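PDB 3O12: uncharacterized protein YJL217W from Saccharomyces cerevisiae, which functions in galactose metabolism via the GAL83 protein and may control the level of the enolase ENO1. Local coordinates for residues Val49-Phe59 and Arg69-Val77; Asp107-Gly115 and Ser126-Ser134. One frame throughout, in Å; residues are numbered along the deposited sequence. Where two conformers were deposited one is given.

Contact 1 (Val49-Phe59 and Arg69-Val77). With SO4 (sulfate ion), chain D; SO4 (sulfate ion), chain E; EDO (1,2-ethanediol), chain H; EDO (1,2-ethanediol), chain G.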
loop_
_atom_site.group_PDB
_atom_site.type_symbol
_atom_site.label_atom_id
_atom_site.label_comp_id
_atom_site.label_asym_id
_atom_site.label_seq_id
_atom_site.Cartn_x
_atom_site.Cartn_y
_atom_site.Cartn_z
ATOM N N VAL A 49 -1.080 -1.159 -13.981
ATOM C CA VAL A 49 0.112 -0.333 -13.886
ATOM C C VAL A 49 1.298 -1.233 -13.568
ATOM O O VAL A 49 1.232 -2.021 -12.623
ATOM C CB VAL A 49 -0.038 0.731 -12.767
ATOM C CG1 VAL A 49 1.314 1.353 -12.422
ATOM C CG2 VAL A 49 -1.052 1.795 -13.185
ATOM N N THR A 50 2.367 -1.128 -14.344
ATOM C CA THR A 50 3.571 -1.900 -14.092
ATOM C C THR A 50 4.736 -0.949 -13.887
ATOM O O THR A 50 5.004 -0.092 -14.730
ATOM C CB THR A 50 3.873 -2.840 -15.264
ATOM O OG1 THR A 50 2.788 -3.767 -15.415
ATOM C CG2 THR A 50 5.177 -3.609 -15.019
ATOM N N LEU A 51 5.420 -1.081 -12.758
ATOM C CA LEU A 51 6.510 -0.171 -12.449
ATOM C C LEU A 51 7.766 -0.917 -12.032
ATOM O O LEU A 51 7.718 -2.095 -11.676
ATOM C CB LEU A 51 6.092 0.809 -11.341
ATOM C CG LEU A 51 5.785 0.254 -9.939
ATOM C CD1 LEU A 51 7.059 0.006 -9.144
ATOM C CD2 LEU A 51 4.891 1.225 -9.182
ATOM N N GLU A 52 8.892 -0.220 -12.124
ATOM C CA GLU A 52 10.137 -0.653 -11.501
ATOM C C GLU A 52 10.508 0.427 -10.497
ATOM O O GLU A 52 10.514 1.607 -10.842
ATOM C CB GLU A 52 11.247 -0.793 -12.543
ATOM C CG GLU A 52 12.615 -1.093 -11.948
ATOM C CD GLU A 52 13.677 -1.318 -13.005
ATOM O OE1 GLU A 52 13.335 -1.831 -14.091
ATOM O OE2 GLU A 52 14.854 -0.986 -12.750
ATOM N N THR A 53 10.801 0.037 -9.256
ATOM C CA THR A 53 11.098 1.033 -8.225
ATOM C C THR A 53 12.441 1.727 -8.424
ATOM O O THR A 53 13.375 1.164 -9.007
ATOM C CB THR A 53 11.078 0.440 -6.796
ATOM O OG1 THR A 53 12.119 -0.536 -6.681
ATOM C CG2 THR A 53 9.743 -0.218 -6.493
ATOM N N ASP A 54 12.519 2.961 -7.935
ATOM C CA ASP A 54 13.779 3.699 -7.883
ATOM C C ASP A 54 14.504 3.397 -6.571
ATOM O O ASP A 54 13.892 2.950 -5.605
ATOM C CB ASP A 54 13.524 5.204 -8.042
ATOM C CG ASP A 54 12.874 5.548 -9.378
ATOM O OD1 ASP A 54 13.193 4.887 -10.383
ATOM O OD2 ASP A 54 12.050 6.483 -9.412
ATOM N N GLU A 55 15.815 3.618 -6.542
ATOM C CA GLU A 55 16.585 3.381 -5.329
ATOM C C GLU A 55 16.206 4.361 -4.229
ATOM O O GLU A 55 15.707 5.458 -4.496
ATOM C CB GLU A 55 18.085 3.508 -5.609
ATOM C CG GLU A 55 18.519 4.936 -5.879
ATOM C CD GLU A 55 20.021 5.073 -6.054
ATOM O OE1 GLU A 55 20.718 4.036 -6.081
ATOM O OE2 GLU A 55 20.501 6.221 -6.165
ATOM N N LYS A 56 16.458 3.957 -2.990
ATOM C CA LYS A 56 16.291 4.835 -1.834
ATOM C C LYS A 56 14.888 5.422 -1.749
ATOM O O LYS A 56 14.707 6.633 -1.580
ATOM C CB LYS A 56 17.355 5.937 -1.836
ATOM C CG LYS A 56 18.765 5.410 -1.609
ATOM C CD LYS A 56 19.750 6.528 -1.291
ATOM C CE LYS A 56 20.540 6.960 -2.520
ATOM N NZ LYS A 56 19.681 7.573 -3.572
ATOM N N THR A 57 13.892 4.550 -1.874
ATOM C CA THR A 57 12.497 4.954 -1.741
ATOM C C THR A 57 11.872 4.262 -0.526
ATOM O O THR A 57 12.040 3.057 -0.333
ATOM C CB THR A 57 11.697 4.664 -3.034
ATOM O OG1 THR A 57 11.924 3.316 -3.456
ATOM C CG2 THR A 57 12.141 5.604 -4.159
ATOM N N ASP A 58 11.183 5.033 0.311
ATOM C CA ASP A 58 10.641 4.488 1.561
ATOM C C ASP A 58 9.551 5.402 2.130
ATOM O O ASP A 58 9.454 6.576 1.769
ATOM C CB ASP A 58 11.779 4.312 2.581
ATOM C CG ASP A 58 11.444 3.326 3.704
ATOM O OD1 ASP A 58 10.392 2.649 3.651
ATOM O OD2 ASP A 58 12.275 3.222 4.637
ATOM N N PHE A 59 8.744 4.853 3.036
ATOM C CA PHE A 59 7.772 5.630 3.795
ATOM C C PHE A 59 7.934 5.249 5.256
ATOM O O PHE A 59 7.739 4.088 5.617
ATOM C CB PHE A 59 6.336 5.289 3.373
ATOM C CG PHE A 59 5.908 5.892 2.062
ATOM C CD1 PHE A 59 5.790 7.273 1.914
ATOM C CD2 PHE A 59 5.570 5.068 0.996
ATOM C CE1 PHE A 59 5.367 7.822 0.700
ATOM C CE2 PHE A 59 5.147 5.611 -0.221
ATOM C CZ PHE A 59 5.051 6.979 -0.365
ATOM N N ARG A 69 10.951 9.385 6.087
ATOM C CA ARG A 69 11.065 9.170 4.646
ATOM C C ARG A 69 9.689 9.294 4.027
ATOM O O ARG A 69 8.723 8.705 4.521
ATOM C CB ARG A 69 11.604 7.772 4.341
ATOM C CG ARG A 69 12.879 7.408 5.093
ATOM C CD ARG A 69 14.096 7.834 4.317
ATOM N NE ARG A 69 15.338 7.414 4.964
ATOM C CZ ARG A 69 16.117 8.221 5.675
ATOM N NH1 ARG A 69 15.782 9.496 5.833
ATOM N NH2 ARG A 69 17.233 7.759 6.223
ATOM N N ASP A 70 9.603 10.061 2.941
ATOM C CA ASP A 70 8.346 10.220 2.205
ATOM C C ASP A 70 8.617 10.112 0.712
ATOM O O ASP A 70 8.002 10.815 -0.094
ATOM C CB ASP A 70 7.714 11.574 2.537
ATOM C CG ASP A 70 6.207 11.612 2.273
ATOM O OD1 ASP A 70 5.486 10.670 2.673
ATOM O OD2 ASP A 70 5.736 12.613 1.683
ATOM N N SER A 71 9.536 9.220 0.359
ATOM C CA SER A 71 10.060 9.081 -1.007
ATOM C C SER A 71 9.511 7.874 -1.771
ATOM O O SER A 71 9.875 7.639 -2.930
ATOM C CB SER A 71 11.587 8.972 -0.952
ATOM O OG SER A 71 11.974 7.907 -0.085
ATOM N N GLY A 72 8.654 7.085 -1.127
ATOM C CA GLY A 72 8.108 5.903 -1.768
ATOM C C GLY A 72 7.195 6.215 -2.935
ATOM O O GLY A 72 6.687 7.333 -3.063
ATOM N N HIS A 73 6.977 5.226 -3.790
ATOM C CA HIS A 73 6.102 5.416 -4.943
ATOM C C HIS A 73 4.656 5.174 -4.554
ATOM O O HIS A 73 4.337 4.157 -3.948
ATOM C CB HIS A 73 6.488 4.469 -6.084
ATOM C CG HIS A 73 7.939 4.516 -6.454
ATOM N ND1 HIS A 73 8.549 5.654 -6.944
ATOM C CD2 HIS A 73 8.897 3.562 -6.411
ATOM C CE1 HIS A 73 9.821 5.393 -7.194
ATOM N NE2 HIS A 73 10.059 4.132 -6.875
ATOM N N PHE A 74 3.768 6.097 -4.916
ATOM C CA PHE A 74 2.361 5.977 -4.536
ATOM C C PHE A 74 1.498 6.538 -5.652
ATOM O O PHE A 74 1.664 7.694 -6.055
ATOM C CB PHE A 74 2.116 6.735 -3.214
ATOM C CG PHE A 74 0.661 6.885 -2.833
ATOM C CD1 PHE A 74 -0.177 5.785 -2.730
ATOM C CD2 PHE A 74 0.148 8.137 -2.515
ATOM C CE1 PHE A 74 -1.506 5.927 -2.368
ATOM C CE2 PHE A 74 -1.185 8.284 -2.139
ATOM C CZ PHE A 74 -2.011 7.180 -2.063
ATOM N N LEU A 75 0.594 5.715 -6.180
ATOM C CA LEU A 75 -0.375 6.200 -7.162
ATOM C C LEU A 75 -1.707 6.335 -6.433
ATOM O O LEU A 75 -2.383 5.349 -6.155
ATOM C CB LEU A 75 -0.499 5.234 -8.352
ATOM C CG LEU A 75 -1.542 5.583 -9.421
ATOM C CD1 LEU A 75 -1.263 6.968 -10.030
ATOM C CD2 LEU A 75 -1.578 4.511 -10.507
ATOM N N GLY A 76 -2.075 7.570 -6.115
ATOM C CA GLY A 76 -3.237 7.812 -5.277
ATOM C C GLY A 76 -4.483 8.255 -6.026
ATOM O O GLY A 76 -4.467 9.236 -6.773
ATOM N N VAL A 77 -5.576 7.537 -5.793
ATOM C CA VAL A 77 -6.875 7.870 -6.348
ATOM C C VAL A 77 -7.669 8.576 -5.257
ATOM O O VAL A 77 -7.747 8.088 -4.115
ATOM C CB VAL A 77 -7.621 6.595 -6.788
ATOM C CG1 VAL A 77 -8.955 6.955 -7.443
ATOM C CG2 VAL A 77 -6.749 5.766 -7.747
HETATM S S SO4 D . 12.031 12.047 1.886
HETATM O O1 SO4 D . 11.403 12.296 3.181
HETATM O O2 SO4 D . 11.006 11.863 0.863
HETATM O O3 SO4 D . 12.851 13.202 1.531
HETATM O O4 SO4 D . 12.879 10.859 1.970
HETATM S S SO4 E . 18.361 11.107 7.911
HETATM O O1 SO4 E . 18.505 11.194 9.363
HETATM O O2 SO4 E . 17.034 11.576 7.522
HETATM O O3 SO4 E . 19.374 11.936 7.262
HETATM O O4 SO4 E . 18.541 9.719 7.494
HETATM C C1 EDO H . 11.831 0.852 8.971
HETATM O O1 EDO H . 12.903 -0.067 8.738
HETATM C C2 EDO H . 12.002 2.067 8.065
HETATM O O2 EDO H . 11.837 1.662 6.702
HETATM C C1 EDO G . 8.102 -0.920 7.171
HETATM O O1 EDO G . 7.675 -1.615 5.995
HETATM C C2 EDO G . 8.679 0.431 6.774
HETATM O O2 EDO G . 9.602 0.296 5.683
HETATM O O HOH W 1 14.424 8.048 1.198
HETATM O O HOH W 2 14.979 4.379 4.755
#
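His73 reaches across to the loop after strand 48-52, where its NE2 accepts the backbone N-H of Asp54 at 2.9 Å, almost straight (176°) and close to the imidazole plane. Asn37 O takes the ND1 side, so both ring nitrogens are engaged. The Asp54 carboxylate stands nearly upright to this ring (80°), OD2 lying 3.3 Å from His73 CE1.

A second polar cluster gathers at Ser71. Its OG, turned between backbone N and carbonyl carbon (chi1 55°), accepts from Asp58 N at 3.0 Å, while Ser71 N returns a bond to Asp58 O. Gly72 N adds a weak one to the same oxygen.

Contacts of the Phe59 ring follow: Gly72 CA makes a CH-pi contact over one face, 3.8 Å from the centroid, and Asp70 OD1 lies at the edge, 3.5 Å from Phe59 CE1; Asp70 OD2 forms a salt bridge with Arg105. Val49 CG2 meets Leu75 CD2 at 3.9 Å.

Thus strand 48-52, from one sheet, and its trailing loop lean on strand 68-78 of the other. Phe59, opening strand 59-61, pairs antiparallel with Asp70 in that second sheet; Met103, Arg105 and Met189 also touch its side chain.

Contact 2 (Asp107-Gly115 and Ser126-Ser134). With EDO (1,2-ethanediol), chain F; EDO (1,2-ethanediol), chain G; EDO (1,2-ethanediol), chain I.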
loop_
_atom_site.group_PDB
_atom_site.type_symbol
_atom_site.label_atom_id
_atom_site.label_comp_id
_atom_site.label_asym_id
_atom_site.label_seq_id
_atom_site.Cartn_x
_atom_site.Cartn_y
_atom_site.Cartn_z
ATOM N N ASP A 107 -2.040 13.038 4.306
ATOM C CA ASP A 107 -0.896 13.910 4.046
ATOM C C ASP A 107 0.370 13.212 4.524
ATOM O O ASP A 107 0.318 12.040 4.901
ATOM C CB ASP A 107 -1.056 15.284 4.710
ATOM C CG ASP A 107 -1.356 15.201 6.199
ATOM O OD1 ASP A 107 -0.807 14.318 6.899
ATOM O OD2 ASP A 107 -2.132 16.052 6.684
ATOM N N ASP A 108 1.503 13.904 4.512
ATOM C CA ASP A 108 2.758 13.215 4.827
ATOM C C ASP A 108 2.850 12.723 6.274
ATOM O O ASP A 108 3.690 11.874 6.597
ATOM C CB ASP A 108 3.986 14.049 4.435
ATOM C CG ASP A 108 4.118 15.329 5.237
ATOM O OD1 ASP A 108 3.305 15.565 6.152
ATOM O OD2 ASP A 108 5.043 16.108 4.936
ATOM N N GLY A 109 1.969 13.219 7.135
ATOM C CA GLY A 109 1.971 12.825 8.529
ATOM C C GLY A 109 0.896 11.825 8.912
ATOM O O GLY A 109 0.891 11.313 10.018
ATOM N N HIS A 110 -0.019 11.535 7.992
ATOM C CA HIS A 110 -1.152 10.665 8.289
ATOM C C HIS A 110 -1.414 9.767 7.097
ATOM O O HIS A 110 -1.947 10.207 6.066
ATOM C CB HIS A 110 -2.392 11.493 8.625
ATOM C CG HIS A 110 -2.151 12.471 9.727
ATOM N ND1 HIS A 110 -1.573 13.702 9.509
ATOM C CD2 HIS A 110 -2.344 12.373 11.063
ATOM C CE1 HIS A 110 -1.447 14.334 10.665
ATOM N NE2 HIS A 110 -1.914 13.552 11.621
ATOM N N TRP A 111 -0.992 8.514 7.233
ATOM C CA TRP A 111 -1.112 7.546 6.159
ATOM C C TRP A 111 -0.998 6.134 6.692
ATOM O O TRP A 111 -0.633 5.912 7.849
ATOM C CB TRP A 111 -0.061 7.790 5.063
ATOM C CG TRP A 111 1.388 7.956 5.509
ATOM C CD1 TRP A 111 2.072 9.125 5.616
ATOM C CD2 TRP A 111 2.328 6.913 5.845
ATOM N NE1 TRP A 111 3.368 8.896 6.008
ATOM C CE2 TRP A 111 3.555 7.544 6.155
ATOM C CE3 TRP A 111 2.251 5.517 5.917
ATOM C CZ2 TRP A 111 4.693 6.831 6.544
ATOM C CZ3 TRP A 111 3.385 4.806 6.294
ATOM C CH2 TRP A 111 4.588 5.461 6.607
ATOM N N LEU A 112 -1.342 5.175 5.851
ATOM C CA LEU A 112 -1.179 3.765 6.148
ATOM C C LEU A 112 -0.634 3.096 4.914
ATOM O O LEU A 112 -1.036 3.426 3.800
ATOM C CB LEU A 112 -2.525 3.136 6.515
ATOM C CG LEU A 112 -2.430 1.612 6.670
ATOM C CD1 LEU A 112 -3.001 1.111 8.001
ATOM C CD2 LEU A 112 -3.054 0.903 5.467
ATOM N N LYS A 113 0.286 2.161 5.088
ATOM C CA LYS A 113 0.716 1.303 3.989
ATOM C C LYS A 113 0.571 -0.145 4.440
ATOM O O LYS A 113 0.695 -0.457 5.623
ATOM C CB LYS A 113 2.155 1.602 3.552
ATOM C CG LYS A 113 3.229 1.298 4.581
ATOM C CD LYS A 113 4.643 1.626 4.061
ATOM C CE LYS A 113 5.670 1.309 5.139
ATOM N NZ LYS A 113 7.100 1.411 4.703
ATOM N N ALA A 114 0.287 -1.045 3.511
ATOM C CA ALA A 114 0.147 -2.459 3.847
ATOM C C ALA A 114 0.470 -3.302 2.637
ATOM O O ALA A 114 0.223 -2.892 1.508
ATOM C CB ALA A 114 -1.273 -2.752 4.319
ATOM N N GLY A 115 1.029 -4.477 2.862
ATOM C CA GLY A 115 1.335 -5.381 1.766
ATOM C C GLY A 115 2.440 -6.328 2.150
ATOM O O GLY A 115 2.567 -6.683 3.322
ATOM N N SER A 126 2.779 -7.078 6.142
ATOM C CA SER A 126 3.168 -5.966 6.987
ATOM C C SER A 126 2.213 -4.807 6.802
ATOM O O SER A 126 1.676 -4.589 5.711
ATOM C CB SER A 126 4.581 -5.533 6.597
ATOM O OG SER A 126 4.985 -4.364 7.277
ATOM N N SER A 127 1.990 -4.049 7.862
ATOM C CA SER A 127 1.272 -2.792 7.751
ATOM C C SER A 127 1.889 -1.754 8.656
ATOM O O SER A 127 2.407 -2.084 9.727
ATOM C CB SER A 127 -0.225 -2.950 8.043
ATOM O OG SER A 127 -0.461 -3.402 9.351
ATOM N N VAL A 128 1.854 -0.503 8.213
ATOM C CA VAL A 128 2.354 0.613 8.996
ATOM C C VAL A 128 1.290 1.689 9.015
ATOM O O VAL A 128 0.911 2.207 7.963
ATOM C CB VAL A 128 3.648 1.192 8.418
ATOM C CG1 VAL A 128 4.129 2.389 9.270
ATOM C CG2 VAL A 128 4.733 0.125 8.354
ATOM N N LEU A 129 0.785 2.012 10.197
ATOM C CA LEU A 129 -0.178 3.080 10.382
ATOM C C LEU A 129 0.555 4.259 10.983
ATOM O O LEU A 129 1.151 4.136 12.055
ATOM C CB LEU A 129 -1.304 2.623 11.313
ATOM C CG LEU A 129 -2.566 3.490 11.350
ATOM C CD1 LEU A 129 -3.709 2.722 11.994
ATOM C CD2 LEU A 129 -2.315 4.791 12.071
ATOM N N THR A 130 0.529 5.384 10.281
ATOM C CA THR A 130 1.254 6.573 10.699
ATOM C C THR A 130 0.257 7.656 11.044
ATOM O O THR A 130 -0.525 8.104 10.204
ATOM C CB THR A 130 2.216 7.019 9.590
ATOM O OG1 THR A 130 3.173 5.972 9.392
ATOM C CG2 THR A 130 2.941 8.303 9.966
ATOM N N ASN A 131 0.239 8.030 12.315
ATOM C CA ASN A 131 -0.524 9.184 12.755
ATOM C C ASN A 131 0.436 10.035 13.541
ATOM O O ASN A 131 0.577 9.866 14.758
ATOM C CB ASN A 131 -1.714 8.745 13.603
ATOM C CG ASN A 131 -2.726 9.860 13.797
ATOM O OD1 ASN A 131 -2.380 11.039 13.754
ATOM N ND2 ASN A 131 -3.980 9.489 14.012
ATOM N N GLY A 132 1.144 10.912 12.841
ATOM C CA GLY A 132 2.253 11.636 13.430
ATOM C C GLY A 132 3.495 10.765 13.397
ATOM O O GLY A 132 4.518 11.155 12.838
ATOM N N LYS A 133 3.395 9.583 14.003
ATOM C CA LYS A 133 4.493 8.618 14.006
ATOM C C LYS A 133 4.021 7.247 13.523
ATOM O O LYS A 133 2.824 6.919 13.605
ATOM C CB LYS A 133 5.081 8.492 15.409
ATOM C CG LYS A 133 5.740 9.753 15.929
ATOM C CD LYS A 133 6.281 9.479 17.331
ATOM C CE LYS A 133 6.826 10.719 18.010
ATOM N NZ LYS A 133 7.185 10.404 19.426
ATOM N N SER A 134 4.965 6.444 13.028
ATOM C CA SER A 134 4.666 5.117 12.456
ATOM C C SER A 134 4.519 3.974 13.480
ATOM O O SER A 134 5.316 3.855 14.417
ATOM C CB SER A 134 5.740 4.728 11.436
ATOM O OG SER A 134 5.795 5.644 10.347
HETATM C C1 EDO F . 3.963 -2.232 3.669
HETATM O O1 EDO F . 4.477 -3.451 3.112
HETATM C C2 EDO F . 3.994 -2.279 5.194
HETATM O O2 EDO F . 5.354 -2.345 5.626
HETATM C C1 EDO G . 8.102 -0.920 7.171
HETATM O O1 EDO G . 7.675 -1.615 5.995
HETATM C C2 EDO G . 8.679 0.431 6.774
HETATM O O2 EDO G . 9.602 0.296 5.683
HETATM C C1 EDO I . 0.230 -8.232 9.668
HETATM O O1 EDO I . -0.459 -8.452 10.903
HETATM C C2 EDO I . 0.641 -6.768 9.577
HETATM O O2 EDO I . -0.445 -5.941 10.005
HETATM O O HOH W 3 -0.985 13.731 14.512
#
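Thr130 packs on one face of the Trp111 indole, its cross-strand partner in a hydrogen-bonded antiparallel pair. Thr130 CB stands 3.7 Å from the centroid of the six-membered ring and only 10° off its normal, a CH-pi contact, and OG1 sits over the same face, 3.2 Å from Trp111 CH2. With CG between backbone N and carbonyl carbon (chi1 50°), the indole is turned across its partner. A hydrogen bond of 2.8 Å between Ser134 OG and Thr130 OG1 probably helps to hold that hydroxyl over the ring, and Trp111 NE1 makes a weak bond to Asp108 O.

On the same face of the sheet, Val128 runs alongside both neighbours: CG1 meets Trp111 CZ3 at 3.9 Å, and CG2 meets Lys113 CE at 3.6 Å. The lysine chain is fully extended beyond CG, its methylenes packing against the valine while the amine is carried toward Phe59 O and Gln99 OE1, though its exact place is less certain.

The other face carries His110, Leu112 and Ala114 opposite Asn131, Leu129 and Ser127. Leu112 CD1 rests against Leu129 CB at an oblique angle. The His110 ring and the Asn131 amide are turned 74° apart, with OD1 at the ring edge, and a water bridges OD1 to NE2. Asp107 OD1 holds the imidazole at its ND1 edge: its syn lone pair takes ND1 at 2.8 Å in the ring plane, and it also accepts Gly109 N, forming an Asx turn.

Paired backbone bonds at Trp111-Thr130, Lys113-Val128 and Gly115-Ser126, with Gly132 N to Gly109 O at 2.9 Å beyond them, keep the strands in register. This is an antiparallel beta hairpin whose first strand turns a corner at Gly115, in one of two antiparallel sheets; Leu112 and Ala114 touch strand 158-164 of the other.

Contact 1 partly spans the two sheets, its Phe59 end pairing within one, whereas contact 2 lies wholly within that one. In 49-59 with 69-77 a loop does much of the work, so the bonds are irregular, two backbone N-H groups are met by side chains, and at the outer end the Arg69 guanidinium and, weakly, the Asp70 backbone N hold two sulfates, probably from the crystallisation liquor. The hairpin 107-115 with 126-134 is more buried and is held by repeating main-chain bonds, with polar side chains at both ends. The contacts touch directly: Lys113 NZ probably donates to Phe59 O at 2.9 Å, and Trp111 CH2 packs on that carbonyl. One ethanediol molecule also touches both contacts.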